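Local coordinates for protein putative oxidoreductase (Bacteroides fragilis NCTC 9343, PDB 3EOF) that binds flavin mononucleotide and, as a member of the nitroreductase family, is probably an FMN-dependent oxidoreductase whose substrate is not established, at residues K7-I12 with P166-R171; G125-L131 with T155-Y161. All coordinates share one frame; numbering follows the deposited sequence.

Interaction 1: K7-I12 with P166-R171; sequences KNRRTI and PKQVDR. With FMN (flavin mononucleotide), chain C.
Q168 reaches across to the end of helix 2-7 and the loop after it, and holds them with one nitrogen. Its CG stands anti to the backbone N (chi1 -164°), and the chain runs on extended. This carries NE2 in between two backbone carbonyls. It donates to K7 O at 2.9 Å and to R9 O at 2.8 Å. Both acceptors lie near the plane of the amide, so the pair of bonds fixes how the amide is turned.

R10 answers from the 7-12 side, reaching into 166-171. Its NH1 donates a hydrogen bond to P166 O, 2.9 Å away and in the carbonyl plane. NE and NH2 grip N8 O side-on, both from the same face of that carbonyl; the NH2 bond is 2.8 Å. P166 O and N8 O, both near its plane, fix how the guanidinium is turned. Q168 CB rests over one of its faces, 3.8 Å from NH1, near the rim. R10 CD lies 4.0 Å from P166 CG. Beyond it, I12 CD1 touches P166 CD, the two side chains crossing at about a right angle. A water bridges R10 NH1, weakly, and Q168 N.

Further along, R9 and R171 converge on the FMN phosphate. R9 NH1 donates to O1P at 2.8 Å, and R171 NH2 to O2P at 2.9 Å, each acceptor lying at the edge of its guanidinium. T11 adds its backbone N to O3P and its OG1 to O1P. R9 also forms a salt bridge with E122, and R171 NE bonds F33 O of the second subunit. Two loops thus supply the arginine-rich phosphate end of the FMN site of a nitroreductase-family flavoprotein, with the second subunit bracing its arginines.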
loop_
_atom_site.group_PDB
_atom_site.type_symbol
_atom_site.label_atom_id
_atom_site.label_comp_id
_atom_site.label_asym_id
_atom_site.label_seq_id
_atom_site.Cartn_x
_atom_site.Cartn_y
_atom_site.Cartn_z
ATOM N N LYS A 7 -16.963 -5.778 -4.909
ATOM C CA LYS A 7 -17.757 -6.631 -4.031
ATOM C C LYS A 7 -17.597 -8.094 -4.445
ATOM O O LYS A 7 -17.512 -8.990 -3.604
ATOM C CB LYS A 7 -19.256 -6.230 -4.082
ATOM C CG LYS A 7 -19.590 -4.969 -3.273
ATOM C CD LYS A 7 -21.071 -4.513 -3.300
ATOM C CE LYS A 7 -21.322 -3.410 -2.226
ATOM N NZ LYS A 7 -22.762 -3.016 -2.024
ATOM N N ASN A 8 -17.547 -8.301 -5.760
ATOM C CA ASN A 8 -17.467 -9.623 -6.377
ATOM C C ASN A 8 -16.117 -10.043 -6.870
ATOM O O ASN A 8 -16.015 -11.031 -7.581
ATOM C CB ASN A 8 -18.467 -9.647 -7.525
ATOM C CG ASN A 8 -19.861 -9.581 -7.007
ATOM O OD1 ASN A 8 -20.251 -10.413 -6.190
ATOM N ND2 ASN A 8 -20.607 -8.575 -7.422
ATOM N N ARG A 9 -15.084 -9.318 -6.478
ATOM C CA ARG A 9 -13.760 -9.601 -6.949
ATOM C C ARG A 9 -13.174 -10.847 -6.269
ATOM O O ARG A 9 -13.525 -11.244 -5.164
ATOM C CB ARG A 9 -12.801 -8.396 -6.767
ATOM C CG ARG A 9 -12.303 -8.165 -5.306
ATOM C CD ARG A 9 -11.054 -7.360 -5.234
ATOM N NE ARG A 9 -10.003 -8.012 -5.970
ATOM C CZ ARG A 9 -9.244 -9.008 -5.506
ATOM N NH1 ARG A 9 -9.387 -9.453 -4.270
ATOM N NH2 ARG A 9 -8.322 -9.545 -6.282
ATOM N N ARG A 10 -12.275 -11.462 -6.994
ATOM C CA ARG A 10 -11.548 -12.566 -6.485
ATOM C C ARG A 10 -10.253 -12.598 -7.255
ATOM O O ARG A 10 -10.181 -12.111 -8.389
ATOM C CB ARG A 10 -12.372 -13.850 -6.620
ATOM C CG ARG A 10 -12.680 -14.239 -8.005
ATOM C CD ARG A 10 -13.978 -14.950 -8.043
ATOM N NE ARG A 10 -15.101 -14.042 -7.878
ATOM C CZ ARG A 10 -16.338 -14.434 -7.585
ATOM N NH1 ARG A 10 -16.609 -15.721 -7.393
ATOM N NH2 ARG A 10 -17.312 -13.544 -7.444
ATOM N N THR A 11 -9.246 -13.179 -6.620
ATOM C CA THR A 11 -7.938 -13.314 -7.193
ATOM C C THR A 11 -8.024 -14.381 -8.295
ATOM O O THR A 11 -8.649 -15.424 -8.109
ATOM C CB THR A 11 -6.859 -13.735 -6.098
ATOM O OG1 THR A 11 -6.574 -12.625 -5.244
ATOM C CG2 THR A 11 -5.577 -14.124 -6.739
ATOM N N ILE A 12 -7.338 -14.113 -9.409
ATOM C CA ILE A 12 -7.327 -14.993 -10.542
ATOM C C ILE A 12 -5.897 -15.366 -10.761
ATOM O O ILE A 12 -5.025 -14.477 -10.859
ATOM C CB ILE A 12 -7.910 -14.316 -11.801
ATOM C CG1 ILE A 12 -9.374 -13.887 -11.560
ATOM C CG2 ILE A 12 -7.763 -15.239 -12.975
ATOM C CD1 ILE A 12 -10.358 -15.046 -11.321
ATOM N N PRO A 166 -13.241 -19.006 -9.942
ATOM C CA PRO A 166 -13.181 -19.560 -8.621
ATOM C C PRO A 166 -14.273 -19.028 -7.700
ATOM O O PRO A 166 -14.929 -18.012 -8.004
ATOM C CB PRO A 166 -11.802 -19.141 -8.155
ATOM C CG PRO A 166 -11.527 -17.951 -8.869
ATOM C CD PRO A 166 -12.164 -18.024 -10.150
ATOM N N LYS A 167 -14.507 -19.771 -6.627
ATOM C CA LYS A 167 -15.478 -19.389 -5.637
ATOM C C LYS A 167 -14.766 -18.222 -4.932
ATOM O O LYS A 167 -13.527 -18.183 -4.859
ATOM C CB LYS A 167 -15.782 -20.562 -4.670
ATOM C CG LYS A 167 -17.125 -20.446 -3.925
ATOM C CD LYS A 167 -17.398 -21.506 -2.789
ATOM C CE LYS A 167 -16.898 -21.057 -1.397
ATOM N NZ LYS A 167 -17.482 -21.859 -0.255
ATOM N N GLN A 168 -15.540 -17.245 -4.480
ATOM C CA GLN A 168 -14.987 -16.111 -3.770
ATOM C C GLN A 168 -14.592 -16.570 -2.374
ATOM O O GLN A 168 -15.255 -17.426 -1.793
ATOM C CB GLN A 168 -16.014 -15.009 -3.678
ATOM C CG GLN A 168 -15.437 -13.690 -3.303
ATOM C CD GLN A 168 -16.437 -12.572 -3.432
ATOM O OE1 GLN A 168 -17.574 -12.703 -3.023
ATOM N NE2 GLN A 168 -15.996 -11.448 -3.971
ATOM N N VAL A 169 -13.483 -16.065 -1.855
ATOM C CA VAL A 169 -13.106 -16.455 -0.509
ATOM C C VAL A 169 -13.852 -15.522 0.480
ATOM O O VAL A 169 -14.365 -14.473 0.117
ATOM C CB VAL A 169 -11.561 -16.504 -0.276
ATOM C CG1 VAL A 169 -10.837 -17.020 -1.517
ATOM C CG2 VAL A 169 -11.057 -15.211 0.072
ATOM N N ASP A 170 -13.937 -15.945 1.720
ATOM C CA ASP A 170 -14.635 -15.212 2.731
ATOM C C ASP A 170 -13.805 -14.046 3.271
ATOM O O ASP A 170 -12.610 -13.937 3.024
ATOM C CB ASP A 170 -14.993 -16.143 3.890
ATOM C CG ASP A 170 -13.757 -16.610 4.666
ATOM O OD1 ASP A 170 -12.896 -17.302 4.072
ATOM O OD2 ASP A 170 -13.649 -16.262 5.852
ATOM N N ARG A 171 -14.507 -13.151 3.956
ATOM C CA ARG A 171 -13.955 -12.067 4.699
ATOM C C ARG A 171 -14.649 -12.063 6.060
ATOM O O ARG A 171 -15.766 -12.586 6.217
ATOM C CB ARG A 171 -14.186 -10.749 3.980
ATOM C CG ARG A 171 -13.318 -10.595 2.733
ATOM C CD ARG A 171 -11.876 -10.479 3.065
ATOM N NE ARG A 171 -11.155 -10.099 1.860
ATOM C CZ ARG A 171 -10.697 -10.926 0.937
ATOM N NH1 ARG A 171 -10.805 -12.242 1.047
ATOM N NH2 ARG A 171 -10.095 -10.414 -0.113
HETATM N N1 FMN C . -1.773 -15.390 -3.778
HETATM C C2 FMN C . -0.947 -16.450 -4.168
HETATM O O2 FMN C . -1.413 -17.442 -4.751
HETATM N N3 FMN C . 0.420 -16.436 -3.881
HETATM C C4 FMN C . 1.036 -15.369 -3.196
HETATM O O4 FMN C . 2.307 -15.191 -3.324
HETATM C C4A FMN C . 0.169 -14.307 -2.791
HETATM N N5 FMN C . 0.697 -13.222 -2.105
HETATM C C5A FMN C . -0.089 -12.142 -1.732
HETATM C C6 FMN C . 0.540 -11.084 -1.061
HETATM C C7 FMN C . -0.181 -9.980 -0.645
HETATM C C7M FMN C . 0.555 -8.897 0.090
HETATM C C8 FMN C . -1.551 -9.927 -0.888
HETATM C C8M FMN C . -2.261 -8.636 -0.649
HETATM C C9 FMN C . -2.194 -10.989 -1.563
HETATM C C9A FMN C . -1.476 -12.130 -2.003
HETATM N N10 FMN C . -2.045 -13.238 -2.681
HETATM C C10 FMN C . -1.227 -14.313 -3.073
HETATM C "C1'" FMN C . -3.545 -13.355 -2.940
HETATM C "C2'" FMN C . -4.244 -13.709 -1.635
HETATM O "O2'" FMN C . -3.923 -15.067 -1.306
HETATM C "C3'" FMN C . -5.731 -13.422 -1.702
HETATM O "O3'" FMN C . -6.022 -12.017 -1.821
HETATM C "C4'" FMN C . -6.489 -13.969 -0.484
HETATM O "O4'" FMN C . -6.507 -15.383 -0.496
HETATM C "C5'" FMN C . -7.930 -13.551 -0.555
HETATM O "O5'" FMN C . -8.359 -13.985 -1.847
HETATM P P FMN C . -9.161 -12.990 -2.861
HETATM O O1P FMN C . -8.258 -11.818 -3.303
HETATM O O2P FMN C . -10.353 -12.439 -2.121
HETATM O O3P FMN C . -9.665 -13.916 -3.977
HETATM O O HOH W 1 -19.904 -13.705 -5.390
HETATM O O HOH W 2 -18.335 -17.000 -5.117
#

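Interaction 2: G125-L131 with T155-Y161. With FMN (flavin mononucleotide), chain C.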
loop_
_atom_site.group_PDB
_atom_site.type_symbol
_atom_site.label_atom_id
_atom_site.label_comp_id
_atom_site.label_asym_id
_atom_site.label_seq_id
_atom_site.Cartn_x
_atom_site.Cartn_y
_atom_site.Cartn_z
ATOM N N GLY A 125 -11.941 -6.279 -16.922
ATOM C CA GLY A 125 -12.182 -7.687 -17.250
ATOM C C GLY A 125 -10.962 -8.579 -17.064
ATOM O O GLY A 125 -10.985 -9.741 -17.405
ATOM N N LEU A 126 -9.883 -8.046 -16.529
ATOM C CA LEU A 126 -8.693 -8.887 -16.290
ATOM C C LEU A 126 -8.716 -9.507 -14.879
ATOM O O LEU A 126 -9.522 -9.153 -14.026
ATOM C CB LEU A 126 -7.435 -8.066 -16.493
ATOM C CG LEU A 126 -7.164 -7.430 -17.856
ATOM C CD1 LEU A 126 -6.218 -6.210 -17.748
ATOM C CD2 LEU A 126 -6.627 -8.429 -18.850
ATOM N N GLY A 127 -7.853 -10.495 -14.659
ATOM C CA GLY A 127 -7.724 -11.114 -13.359
ATOM C C GLY A 127 -6.288 -10.857 -12.930
ATOM O O GLY A 127 -5.368 -10.866 -13.727
ATOM N N ILE A 128 -6.107 -10.611 -11.656
ATOM C CA ILE A 128 -4.817 -10.317 -11.096
ATOM C C ILE A 128 -4.573 -11.221 -9.867
ATOM O O ILE A 128 -5.481 -11.808 -9.297
ATOM C CB ILE A 128 -4.713 -8.809 -10.683
ATOM C CG1 ILE A 128 -5.633 -8.490 -9.498
ATOM C CG2 ILE A 128 -5.053 -7.838 -11.895
ATOM C CD1 ILE A 128 -5.093 -8.811 -8.102
ATOM N N CYS A 129 -3.315 -11.283 -9.477
ATOM C CA CYS A 129 -2.867 -12.003 -8.307
ATOM C C CYS A 129 -1.599 -11.315 -7.836
ATOM O O CYS A 129 -0.690 -11.060 -8.626
ATOM C CB CYS A 129 -2.559 -13.457 -8.622
ATOM S SG CYS A 129 -2.109 -14.393 -7.169
ATOM N N TYR A 130 -1.544 -10.969 -6.560
ATOM C CA TYR A 130 -0.352 -10.386 -6.006
ATOM C C TYR A 130 0.545 -11.535 -5.627
ATOM O O TYR A 130 0.045 -12.584 -5.255
ATOM C CB TYR A 130 -0.675 -9.611 -4.748
ATOM C CG TYR A 130 -1.300 -8.215 -4.948
ATOM C CD1 TYR A 130 -0.496 -7.098 -5.024
ATOM C CD2 TYR A 130 -2.648 -8.026 -4.976
ATOM C CE1 TYR A 130 -1.027 -5.815 -5.133
ATOM C CE2 TYR A 130 -3.197 -6.730 -5.107
ATOM C CZ TYR A 130 -2.335 -5.626 -5.175
ATOM O OH TYR A 130 -2.766 -4.311 -5.313
ATOM N N LEU A 131 1.853 -11.339 -5.733
ATOM C CA LEU A 131 2.815 -12.324 -5.266
ATOM C C LEU A 131 3.530 -11.655 -4.045
ATOM O O LEU A 131 4.225 -10.564 -4.152
ATOM C CB LEU A 131 3.789 -12.772 -6.360
ATOM C CG LEU A 131 3.246 -13.079 -7.766
ATOM C CD1 LEU A 131 4.412 -13.163 -8.756
ATOM C CD2 LEU A 131 2.345 -14.339 -7.814
ATOM N N THR A 155 5.850 -5.126 -4.466
ATOM C CA THR A 155 5.009 -6.271 -4.786
ATOM C C THR A 155 4.984 -6.533 -6.302
ATOM O O THR A 155 5.417 -5.700 -7.084
ATOM C CB THR A 155 3.603 -6.180 -4.243
ATOM O OG1 THR A 155 2.981 -7.477 -4.374
ATOM C CG2 THR A 155 2.832 -5.131 -4.995
ATOM N N THR A 156 4.495 -7.723 -6.664
ATOM C CA THR A 156 4.419 -8.182 -8.031
ATOM C C THR A 156 3.027 -8.658 -8.277
ATOM O O THR A 156 2.444 -9.294 -7.414
ATOM C CB THR A 156 5.391 -9.346 -8.279
ATOM O OG1 THR A 156 6.695 -8.907 -7.878
ATOM C CG2 THR A 156 5.389 -9.732 -9.792
ATOM N N VAL A 157 2.492 -8.306 -9.443
ATOM C CA VAL A 157 1.166 -8.690 -9.838
ATOM C C VAL A 157 1.212 -9.365 -11.184
ATOM O O VAL A 157 1.727 -8.811 -12.158
ATOM C CB VAL A 157 0.280 -7.463 -9.914
ATOM C CG1 VAL A 157 -1.107 -7.750 -10.496
ATOM C CG2 VAL A 157 0.171 -6.839 -8.535
ATOM N N THR A 158 0.659 -10.573 -11.229
ATOM C CA THR A 158 0.462 -11.336 -12.470
ATOM C C THR A 158 -0.943 -10.924 -12.963
ATOM O O THR A 158 -1.882 -10.847 -12.180
ATOM C CB THR A 158 0.641 -12.819 -12.206
ATOM O OG1 THR A 158 -0.322 -13.261 -11.235
ATOM C CG2 THR A 158 2.114 -13.069 -11.670
ATOM N N VAL A 159 -1.031 -10.584 -14.241
ATOM C CA VAL A 159 -2.232 -10.049 -14.862
ATOM C C VAL A 159 -2.517 -10.810 -16.159
ATOM O O VAL A 159 -1.587 -11.115 -16.941
ATOM C CB VAL A 159 -2.052 -8.572 -15.409
ATOM C CG1 VAL A 159 -3.389 -7.865 -15.433
ATOM C CG2 VAL A 159 -1.036 -7.796 -14.662
ATOM N N GLY A 160 -3.802 -11.081 -16.401
ATOM C CA GLY A 160 -4.219 -11.759 -17.610
ATOM C C GLY A 160 -5.704 -11.793 -17.689
ATOM O O GLY A 160 -6.380 -11.362 -16.772
ATOM N N TYR A 161 -6.225 -12.260 -18.812
ATOM C CA TYR A 161 -7.653 -12.460 -18.933
ATOM C C TYR A 161 -7.923 -13.756 -18.192
ATOM O O TYR A 161 -7.157 -14.684 -18.320
ATOM C CB TYR A 161 -8.064 -12.562 -20.382
ATOM C CG TYR A 161 -7.980 -11.248 -21.059
ATOM C CD1 TYR A 161 -6.803 -10.828 -21.662
ATOM C CD2 TYR A 161 -9.075 -10.412 -21.087
ATOM C CE1 TYR A 161 -6.737 -9.632 -22.297
ATOM C CE2 TYR A 161 -9.022 -9.227 -21.729
ATOM C CZ TYR A 161 -7.849 -8.832 -22.331
ATOM O OH TYR A 161 -7.822 -7.622 -22.965
HETATM N N1 FMN C . -1.773 -15.390 -3.778
HETATM C C2 FMN C . -0.947 -16.450 -4.168
HETATM O O2 FMN C . -1.413 -17.442 -4.751
HETATM N N3 FMN C . 0.420 -16.436 -3.881
HETATM C C4 FMN C . 1.036 -15.369 -3.196
HETATM O O4 FMN C . 2.307 -15.191 -3.324
HETATM C C4A FMN C . 0.169 -14.307 -2.791
HETATM N N5 FMN C . 0.697 -13.222 -2.105
HETATM C C5A FMN C . -0.089 -12.142 -1.732
HETATM C C6 FMN C . 0.540 -11.084 -1.061
HETATM C C7 FMN C . -0.181 -9.980 -0.645
HETATM C C7M FMN C . 0.555 -8.897 0.090
HETATM C C8 FMN C . -1.551 -9.927 -0.888
HETATM C C8M FMN C . -2.261 -8.636 -0.649
HETATM C C9 FMN C . -2.194 -10.989 -1.563
HETATM C C9A FMN C . -1.476 -12.130 -2.003
HETATM N N10 FMN C . -2.045 -13.238 -2.681
HETATM C C10 FMN C . -1.227 -14.313 -3.073
HETATM C "C1'" FMN C . -3.545 -13.355 -2.940
HETATM C "C2'" FMN C . -4.244 -13.709 -1.635
HETATM O "O2'" FMN C . -3.923 -15.067 -1.306
HETATM C "C3'" FMN C . -5.731 -13.422 -1.702
HETATM O "O3'" FMN C . -6.022 -12.017 -1.821
HETATM C "C4'" FMN C . -6.489 -13.969 -0.484
HETATM O "O4'" FMN C . -6.507 -15.383 -0.496
HETATM C "C5'" FMN C . -7.930 -13.551 -0.555
HETATM O "O5'" FMN C . -8.359 -13.985 -1.847
HETATM P P FMN C . -9.161 -12.990 -2.861
HETATM O O1P FMN C . -8.258 -11.818 -3.303
HETATM O O2P FMN C . -10.353 -12.439 -2.121
HETATM O O3P FMN C . -9.665 -13.916 -3.977
#
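L126 lays its CD2 methyl over the ring of Y161, 3.5 Å from the centroid and almost on the ring normal. This CH-pi contact lies beside one end of an antiparallel ladder. Strand 127-131 is an outermost strand, within this chain, of the sheet in the nitroreductase fold, and strand 151-160 is its inner neighbour. G127 and G160 form a hydrogen-bonded pair, as do C129 and T158. The bond from G127 N to G160 O is short, 2.7 Å, and nearly straight at 176°.

Side chains alternate between the two faces of the sheet. I128, Y130, V157 and V159 share one face, where I128 and Y130 pack against helix 100-123. There V157 CG1 sits 3.8 Å from I128 CB. V157 CG2 leans over the Y130 ring, 4.0 Å from its centroid. The two side chains run side by side, and T155 OG1 meets the ring at its edge instead. Y130 OH bonds Q115 on the helix.

C129, L131, T156 and T158 take the other face. L131 CD1 touches both T156 CG2 and T158 CG2, 3.7 Å from each. M67 and V68 of helix 67-70 also pack against L131. T158 OG1 is hydrogen-bonded to Y15 OH.

C129, Y130 and L131 form part of the flavin pocket. Y130 O comes within 3.0 Å of FMN C4A. The C129 thiol lies anti to the backbone N (chi1 -176°), which places SG 3.6 Å from FMN N1.

How the interactions relate
From the N terminus the chain leaves helix 2-7 and passes through K7-I12. It then builds helix 22-32, strands 44-49 and 73-80 and the long helix 100-123 before entering G125-L131. Helix 138-145 comes next, and T155-Y161 closes the short loop of interaction 2. A few residues later P166-R171 returns to the start and closes interaction 1, so interaction 2 is nested inside it. The contacts touch where I12 N probably bonds I128 O, at 3.0 Å. Interaction 2 joins two sheet strands, while interaction 1 ties the N-terminal loop to the segment after the sheet. Both contribute to one FMN site at the subunit interface.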